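Local atomic coordinates of thiamine phosphate pyrophosphorylase (Bacteroides thetaiotaomicron VPI-5482, PDB entry 3CEU), a protein that probably condenses hydroxymethylpyrimidine diphosphate with a thiazole phosphate to give thiamine phosphate, the diphosphorylase step of thiamine diphosphate biosynthesis. Residues Thr47-Glu51 with Lys52-Arg56; His75-Ala78 with Arg79-Ser82; Val98-Val101 with Lys102-His106. One frame throughout, in Å; residues are numbered along the deposited sequence.

Contact 1: residues Thr47-Glu51 with Lys52-Arg56; sequences TLIPE and KYHRR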
loop_
_atom_site.group_PDB
_atom_site.type_symbol
_atom_site.label_atom_id
_atom_site.label_comp_id
_atom_site.label_asym_id
_atom_site.label_seq_id
_atom_site.Cartn_x
_atom_site.Cartn_y
_atom_site.Cartn_z
ATOM N N THR A 47 4.298 17.764 -4.742
ATOM C CA THR A 47 4.115 19.189 -4.465
ATOM C C THR A 47 2.638 19.585 -4.386
ATOM O O THR A 47 2.271 20.449 -3.600
ATOM C CB THR A 47 4.785 20.076 -5.542
ATOM O OG1 THR A 47 6.163 19.714 -5.677
ATOM C CG2 THR A 47 4.693 21.538 -5.148
ATOM N N LEU A 48 1.802 18.957 -5.211
ATOM C CA LEU A 48 0.366 19.241 -5.239
ATOM C C LEU A 48 -0.376 18.684 -4.045
ATOM O O LEU A 48 -1.417 19.213 -3.651
ATOM C CB LEU A 48 -0.268 18.664 -6.497
ATOM C CG LEU A 48 -0.239 19.541 -7.744
ATOM C CD1 LEU A 48 1.112 20.221 -7.865
ATOM C CD2 LEU A 48 -0.532 18.672 -8.973
ATOM N N ILE A 49 0.137 17.600 -3.479
ATOM C CA ILE A 49 -0.514 17.016 -2.326
ATOM C C ILE A 49 -0.039 17.696 -1.056
ATOM O O ILE A 49 1.159 17.849 -0.831
ATOM C CB ILE A 49 -0.260 15.495 -2.238
ATOM C CG1 ILE A 49 1.203 15.193 -2.555
ATOM C CG2 ILE A 49 -1.182 14.759 -3.204
ATOM C CD1 ILE A 49 1.500 13.710 -2.706
ATOM N N PRO A 50 -0.991 18.137 -0.219
ATOM C CA PRO A 50 -0.771 18.818 1.061
ATOM C C PRO A 50 0.365 18.223 1.868
ATOM O O PRO A 50 0.384 17.020 2.122
ATOM C CB PRO A 50 -2.114 18.654 1.762
ATOM C CG PRO A 50 -3.064 18.796 0.638
ATOM C CD PRO A 50 -2.433 17.947 -0.459
ATOM N N GLU A 51 1.298 19.080 2.275
ATOM C CA GLU A 51 2.471 18.679 3.053
ATOM C C GLU A 51 2.131 17.721 4.194
ATOM O O GLU A 51 2.809 16.715 4.388
ATOM C CB GLU A 51 3.159 19.916 3.651
ATOM C CG GLU A 51 3.140 21.169 2.767
ATOM C CD GLU A 51 3.676 22.420 3.480
ATOM O OE1 GLU A 51 4.914 22.572 3.594
ATOM O OE2 GLU A 51 2.853 23.249 3.931
ATOM N N LYS A 52 1.079 18.046 4.940
ATOM C CA LYS A 52 0.674 17.242 6.080
ATOM C C LYS A 52 0.401 15.771 5.794
ATOM O O LYS A 52 0.354 14.961 6.723
ATOM C CB LYS A 52 -0.541 17.859 6.753
ATOM C CG LYS A 52 -1.810 17.860 5.940
ATOM C CD LYS A 52 -2.888 18.559 6.753
ATOM C CE LYS A 52 -4.285 18.214 6.297
ATOM N NZ LYS A 52 -5.256 18.694 7.316
ATOM N N TYR A 53 0.220 15.421 4.527
ATOM C CA TYR A 53 -0.014 14.028 4.186
ATOM C C TYR A 53 1.271 13.369 3.691
ATOM O O TYR A 53 1.258 12.213 3.275
ATOM C CB TYR A 53 -1.108 13.902 3.113
ATOM C CG TYR A 53 -2.483 14.367 3.562
ATOM C CD1 TYR A 53 -3.055 13.889 4.740
ATOM C CD2 TYR A 53 -3.199 15.301 2.821
ATOM C CE1 TYR A 53 -4.305 14.338 5.170
ATOM C CE2 TYR A 53 -4.447 15.759 3.245
ATOM C CZ TYR A 53 -4.989 15.276 4.419
ATOM O OH TYR A 53 -6.193 15.771 4.862
ATOM N N HIS A 54 2.387 14.088 3.742
ATOM C CA HIS A 54 3.634 13.510 3.258
ATOM C C HIS A 54 4.182 12.368 4.098
ATOM O O HIS A 54 4.762 11.432 3.545
ATOM C CB HIS A 54 4.707 14.589 3.080
ATOM C CG HIS A 54 4.476 15.455 1.884
ATOM N ND1 HIS A 54 5.426 16.331 1.399
ATOM C CD2 HIS A 54 3.400 15.584 1.073
ATOM C CE1 HIS A 54 4.942 16.958 0.343
ATOM N NE2 HIS A 54 3.713 16.523 0.123
ATOM N N ARG A 55 3.998 12.422 5.416
ATOM C CA ARG A 55 4.497 11.345 6.271
ATOM C C ARG A 55 3.593 10.114 6.236
ATOM O O ARG A 55 3.681 9.252 7.108
ATOM C CB ARG A 55 4.647 11.806 7.723
ATOM C CG ARG A 55 3.351 11.859 8.518
ATOM C CD ARG A 55 2.793 13.261 8.504
ATOM N NE ARG A 55 2.296 13.654 9.818
ATOM C CZ ARG A 55 2.246 14.914 10.238
ATOM N NH1 ARG A 55 2.664 15.898 9.445
ATOM N NH2 ARG A 55 1.783 15.195 11.451
ATOM N N ARG A 56 2.728 10.041 5.227
ATOM C CA ARG A 56 1.810 8.912 5.063
ATOM C C ARG A 56 2.102 8.230 3.722
ATOM O O ARG A 56 1.411 7.291 3.330
ATOM C CB ARG A 56 0.363 9.407 5.057
ATOM C CG ARG A 56 -0.122 10.031 6.356
ATOM C CD ARG A 56 -0.695 8.980 7.282
ATOM N NE ARG A 56 -1.489 9.563 8.355
ATOM C CZ ARG A 56 -2.022 8.862 9.349
ATOM N NH1 ARG A 56 -1.845 7.546 9.398
ATOM N NH2 ARG A 56 -2.720 9.474 10.302
#
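The imidazole of His-54 folds back over Glu-51 and reaches the carbonyl of Ile-49, tying the short 3-10 turn that precedes strand 57-59 back to the end of helix 39-48 in this TIM barrel. Glu-51 CA sits over one face of the ring, 3.8 Å from its centroid. It is only 9° off the normal, which is CH-pi geometry. At the ring's edge, His-54 NE2 donates to Ile-49 O over 3.0 Å. That bond is bent, 138° at the hydrogen, and the carbonyl oxygen is somewhat tilted from the imidazole plane. NE2 is also hydrogen-bonded to Leu-46 O, near the end of the helix, while ND1 bonds to Phe-69 O. The two edge nitrogens thus fix the ring's rotation, and carbonyl acceptors at both would be consistent with a doubly protonated ring. With His-54 CG anti to the carbonyl carbon (chi1 -74°), the ring is carried back along the preceding turn and not outward.

Two backbone bonds of i to i+3 spacing open the 3-10 turn: Tyr-53 N to Pro-50 O, and His-54 N to Glu-51 O at 2.7 Å. Ile-49 is the first residue past the helix to abandon helical torsions, so the helix has already ended where the turn begins. Beside the turn, the Pro-50 ring and the Tyr-53 ring meet at a slant, the phenol being stacked in addition with Phe-23 of helix 15-24. Ile-49 and Pro-50 both rest on Thr-20 of that helix. The proline-tyrosine contact is closest between Pro-50 CB and Tyr-53 CD2, at 3.7 Å.

Contact 2: residues His75-Ala78 with Arg79-Ser82; sequences HLNA and RNPS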
loop_
_atom_site.group_PDB
_atom_site.type_symbol
_atom_site.label_atom_id
_atom_site.label_comp_id
_atom_site.label_asym_id
_atom_site.label_seq_id
_atom_site.Cartn_x
_atom_site.Cartn_y
_atom_site.Cartn_z
ATOM N N HIS A 75 10.281 1.729 0.094
ATOM C CA HIS A 75 9.925 0.322 -0.078
ATOM C C HIS A 75 10.916 -0.269 -1.057
ATOM O O HIS A 75 10.867 0.028 -2.244
ATOM C CB HIS A 75 8.519 0.182 -0.653
ATOM C CG HIS A 75 7.967 -1.200 -0.546
ATOM N ND1 HIS A 75 7.564 -1.744 0.653
ATOM C CD2 HIS A 75 7.745 -2.151 -1.486
ATOM C CE1 HIS A 75 7.112 -2.966 0.449
ATOM N NE2 HIS A 75 7.209 -3.240 -0.839
ATOM N N LEU A 76 11.820 -1.102 -0.566
ATOM C CA LEU A 76 12.815 -1.705 -1.440
ATOM C C LEU A 76 12.151 -2.628 -2.454
ATOM O O LEU A 76 11.180 -3.308 -2.142
ATOM C CB LEU A 76 13.833 -2.482 -0.607
ATOM C CG LEU A 76 14.402 -1.672 0.549
ATOM C CD1 LEU A 76 15.359 -2.537 1.360
ATOM C CD2 LEU A 76 15.104 -0.437 0.020
ATOM N N ASN A 77 12.673 -2.642 -3.676
ATOM C CA ASN A 77 12.101 -3.491 -4.708
ATOM C C ASN A 77 13.123 -3.828 -5.782
ATOM O O ASN A 77 14.239 -3.314 -5.767
ATOM C CB ASN A 77 10.867 -2.814 -5.313
ATOM C CG ASN A 77 11.203 -1.534 -6.042
ATOM O OD1 ASN A 77 11.702 -1.558 -7.170
ATOM N ND2 ASN A 77 10.939 -0.405 -5.399
ATOM N N ALA A 78 12.738 -4.701 -6.705
ATOM C CA ALA A 78 13.630 -5.146 -7.768
ATOM C C ALA A 78 14.433 -4.026 -8.418
ATOM O O ALA A 78 15.658 -4.120 -8.530
ATOM C CB ALA A 78 12.839 -5.899 -8.828
ATOM N N ARG A 79 13.755 -2.966 -8.834
ATOM C CA ARG A 79 14.439 -1.862 -9.488
ATOM C C ARG A 79 15.245 -1.012 -8.505
ATOM O O ARG A 79 16.255 -0.412 -8.878
ATOM C CB ARG A 79 13.418 -1.020 -10.265
ATOM C CG ARG A 79 12.769 -1.797 -11.428
ATOM C CD ARG A 79 11.479 -1.149 -11.913
ATOM N NE ARG A 79 10.531 -1.014 -10.810
ATOM C CZ ARG A 79 10.027 -2.041 -10.131
ATOM N NH1 ARG A 79 10.372 -3.287 -10.449
ATOM N NH2 ARG A 79 9.197 -1.828 -9.117
ATOM N N ASN A 80 14.818 -0.980 -7.246
ATOM C CA ASN A 80 15.534 -0.211 -6.229
ATOM C C ASN A 80 15.688 -1.107 -5.007
ATOM O O ASN A 80 15.004 -0.940 -4.002
ATOM C CB ASN A 80 14.761 1.061 -5.902
ATOM C CG ASN A 80 14.378 1.844 -7.160
ATOM O OD1 ASN A 80 13.401 1.507 -7.837
ATOM N ND2 ASN A 80 15.156 2.874 -7.488
ATOM N N PRO A 81 16.619 -2.081 -5.085
ATOM C CA PRO A 81 16.918 -3.061 -4.035
ATOM C C PRO A 81 17.638 -2.614 -2.772
ATOM O O PRO A 81 17.767 -3.397 -1.834
ATOM C CB PRO A 81 17.710 -4.121 -4.783
ATOM C CG PRO A 81 18.488 -3.314 -5.754
ATOM C CD PRO A 81 17.469 -2.326 -6.270
ATOM N N SER A 82 18.097 -1.373 -2.711
ATOM C CA SER A 82 18.795 -0.979 -1.503
ATOM C C SER A 82 18.575 0.448 -1.071
ATOM O O SER A 82 18.452 1.354 -1.891
ATOM C CB SER A 82 20.287 -1.262 -1.671
ATOM O OG SER A 82 20.704 -0.951 -2.990
#
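Asn-77 OD1 receives the backbone N-H of Arg-79 in a weak Asx turn, reinforced by a bond from Asn-80 N, in the loop that leaves strand 73-75 of the barrel. The bond from Asn-80 N to Asn-77 OD1 is 3.2 Å long, and its donor stands well above the carbonyl plane. Its angle at the hydrogen is 144°. The bond from Arg-79 N to the same OD1 is shorter, 3.0 Å, but weak because of its poor angle. With CG set between its own backbone N and carbonyl carbon (chi1 65°), the Asn-77 amide is turned toward these two N-H groups. Its other end is fixed as well: Asn-77 ND2 donates to His-75 O at 3.2 Å and to His-60 O.

Around this centre the chain reverses. Asn-77 N donates almost straight to Asn-80 O, 2.9 Å away, and the Leu-76 CA-H group approaches the same oxygen. The Arg-79 side chain, bent at its third torsion, brings its guanidinium over the amide with the two planes 16° apart; Asn-77 OD1 lies 3.2 Å above the guanidinium plane, toward its rim. Arg-79 NH2 also makes a weak, long ion pair with Glu-61. Farther out, Leu-76 CD2 packs on Ser-82 C, and the leucine side chain also touches Phe-63 and Tyr-108.

Replacing Asn-77 with an alanine would probably leave the N-H groups of Arg-79 and Asn-80 without this acceptor and unpin the turn from His-60 O. One amide thus serves two chemical roles, its oxygen gathering the turn's N-H groups and its nitrogen tying the turn to His-75 at the end of strand 73-75 and to His-60 just after strand 57-59.

Contact 3: residues Val98-Val101 with Lys102-His106; sequences VEEV and KNRKH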
loop_
_atom_site.group_PDB
_atom_site.type_symbol
_atom_site.label_atom_id
_atom_site.label_comp_id
_atom_site.label_asym_id
_atom_site.label_seq_id
_atom_site.Cartn_x
_atom_site.Cartn_y
_atom_site.Cartn_z
ATOM N N VAL A 98 5.643 -17.839 3.038
ATOM C CA VAL A 98 5.530 -17.780 4.485
ATOM C C VAL A 98 6.921 -17.753 5.104
ATOM O O VAL A 98 7.153 -17.075 6.107
ATOM C CB VAL A 98 4.732 -18.985 5.017
ATOM C CG1 VAL A 98 4.707 -18.977 6.533
ATOM C CG2 VAL A 98 3.309 -18.930 4.465
ATOM N N GLU A 99 7.851 -18.478 4.490
ATOM C CA GLU A 99 9.219 -18.518 4.988
ATOM C C GLU A 99 9.883 -17.138 4.864
ATOM O O GLU A 99 10.528 -16.675 5.802
ATOM C CB GLU A 99 10.038 -19.568 4.218
ATOM C CG GLU A 99 11.388 -19.902 4.859
ATOM C CD GLU A 99 12.265 -20.783 3.980
ATOM O OE1 GLU A 99 13.343 -21.204 4.453
ATOM O OE2 GLU A 99 11.886 -21.052 2.815
ATOM N N GLU A 100 9.721 -16.483 3.714
ATOM C CA GLU A 100 10.321 -15.166 3.516
ATOM C C GLU A 100 9.909 -14.189 4.610
ATOM O O GLU A 100 10.759 -13.560 5.253
ATOM C CB GLU A 100 9.956 -14.588 2.142
ATOM C CG GLU A 100 11.044 -14.813 1.097
ATOM C CD GLU A 100 10.795 -14.077 -0.215
ATOM O OE1 GLU A 100 10.416 -12.882 -0.188
ATOM O OE2 GLU A 100 11.013 -14.688 -1.285
ATOM N N VAL A 101 8.601 -14.070 4.820
ATOM C CA VAL A 101 8.059 -13.179 5.837
ATOM C C VAL A 101 8.658 -13.547 7.170
ATOM O O VAL A 101 8.994 -12.677 7.975
ATOM C CB VAL A 101 6.537 -13.334 5.983
ATOM C CG1 VAL A 101 6.034 -12.388 7.051
ATOM C CG2 VAL A 101 5.841 -13.080 4.653
ATOM N N LYS A 102 8.770 -14.854 7.403
ATOM C CA LYS A 102 9.310 -15.371 8.648
ATOM C C LYS A 102 10.732 -14.898 8.893
ATOM O O LYS A 102 11.039 -14.369 9.956
ATOM C CB LYS A 102 9.269 -16.900 8.641
ATOM C CG LYS A 102 9.851 -17.563 9.888
ATOM C CD LYS A 102 9.738 -19.087 9.792
ATOM C CE LYS A 102 10.441 -19.799 10.954
ATOM N NZ LYS A 102 10.381 -21.295 10.832
ATOM N N ASN A 103 11.606 -15.077 7.914
ATOM C CA ASN A 103 12.991 -14.662 8.113
ATOM C C ASN A 103 13.303 -13.286 7.540
ATOM O O ASN A 103 14.365 -13.088 6.961
ATOM C CB ASN A 103 13.938 -15.684 7.487
ATOM C CG ASN A 103 13.461 -17.102 7.671
ATOM O OD1 ASN A 103 13.104 -17.509 8.780
ATOM N ND2 ASN A 103 13.458 -17.871 6.585
ATOM N N ARG A 104 12.396 -12.328 7.697
ATOM C CA ARG A 104 12.666 -11.005 7.152
ATOM C C ARG A 104 11.847 -9.880 7.770
ATOM O O ARG A 104 12.328 -8.760 7.894
ATOM C CB ARG A 104 12.466 -11.023 5.630
ATOM C CG ARG A 104 13.716 -10.651 4.846
ATOM C CD ARG A 104 14.141 -11.737 3.852
ATOM N NE ARG A 104 13.406 -11.662 2.597
ATOM C CZ ARG A 104 13.654 -12.422 1.530
ATOM N NH1 ARG A 104 14.623 -13.329 1.555
ATOM N NH2 ARG A 104 12.938 -12.269 0.420
ATOM N N LYS A 105 10.616 -10.184 8.160
ATOM C CA LYS A 105 9.733 -9.187 8.738
ATOM C C LYS A 105 10.351 -8.373 9.866
ATOM O O LYS A 105 10.105 -7.173 9.956
ATOM C CB LYS A 105 8.441 -9.847 9.227
ATOM C CG LYS A 105 8.638 -10.939 10.269
ATOM C CD LYS A 105 7.348 -11.729 10.512
ATOM C CE LYS A 105 6.351 -10.948 11.342
ATOM N NZ LYS A 105 6.876 -10.679 12.705
ATOM N N HIS A 106 11.166 -8.993 10.714
ATOM C CA HIS A 106 11.761 -8.253 11.828
ATOM C C HIS A 106 12.869 -7.299 11.421
ATOM O O HIS A 106 13.402 -6.563 12.249
ATOM C CB HIS A 106 12.267 -9.223 12.895
ATOM C CG HIS A 106 11.167 -9.925 13.625
ATOM N ND1 HIS A 106 11.388 -11.012 14.448
ATOM C CD2 HIS A 106 9.832 -9.704 13.650
ATOM C CE1 HIS A 106 10.238 -11.427 14.943
ATOM N NE2 HIS A 106 9.275 -10.649 14.476
#
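This is a helix C-terminus contact on the outer layer of the TIM barrel, where the short helix 98-102 gives way to the loop before strand 110-113. Asn-103 N still makes a helical i to i+4 bond to Glu-99 O, 2.9 Å and nearly along the C=O axis, although Asn-103 is the first residue to leave helical torsions. The same spacing recurs beyond it, Lys-105 N donating to Val-101 O at 3.0 Å, and Arg-104 N adds a weak i to i+3 bond to that oxygen.

On one flank Glu-100 and Arg-104 run side by side and point the same way, their carboxylate and guanidinium planes 34° apart. Glu-100 OE1 forms a salt bridge with Arg-104 NH2, but that nitrogen is crowded in the model and its exact placement is doubtful. Glu-100 CG, meanwhile, lies over one guanidinium face. The carboxylate also takes a weak hydrogen bond from His-96 N, and Glu-100 N is bonded to Ser-97 OG, which fastens the start of the helix.

Asn-103 crosses Glu-99 obliquely, the amide nearly perpendicular to the carboxylate (82°), with Asn-103 ND2 3.4 Å from Glu-99 CG. On the inner side, Val-101 packs on Cys-95 of strand 90-95 and on Val-111 and Met-113 of strand 110-113, holding the helix against the barrel wall. Lys-105 folds its aliphatic part back beside it: CG lies between the backbone N and the carbonyl carbon (chi1 59°), which brings Lys-105 CD to 3.8 Å from Val-101 CG1.

How the contacts relate
All three contacts belong to one eight-stranded parallel TIM barrel and follow one another along the chain without overlap. Contact 1 precedes strand 57-59, contact 2 follows strand 73-75, and contact 3 precedes strand 110-113; thus contacts 1 and 3 lead into strands whereas contact 2 leads out of one. None touches another: contacts 2 and 3 come nearest, with centres about 17 Å apart and nearest atoms about 9 Å, while contacts 1 and 3 lie on opposite sides of the chain's centre, about 31 Å between centres. Contact 2 sits where strands end, the side on which TIM-barrel enzymes carry their active sites, whereas contacts 1 and 3 lie where helices give way to the loops that enter strands.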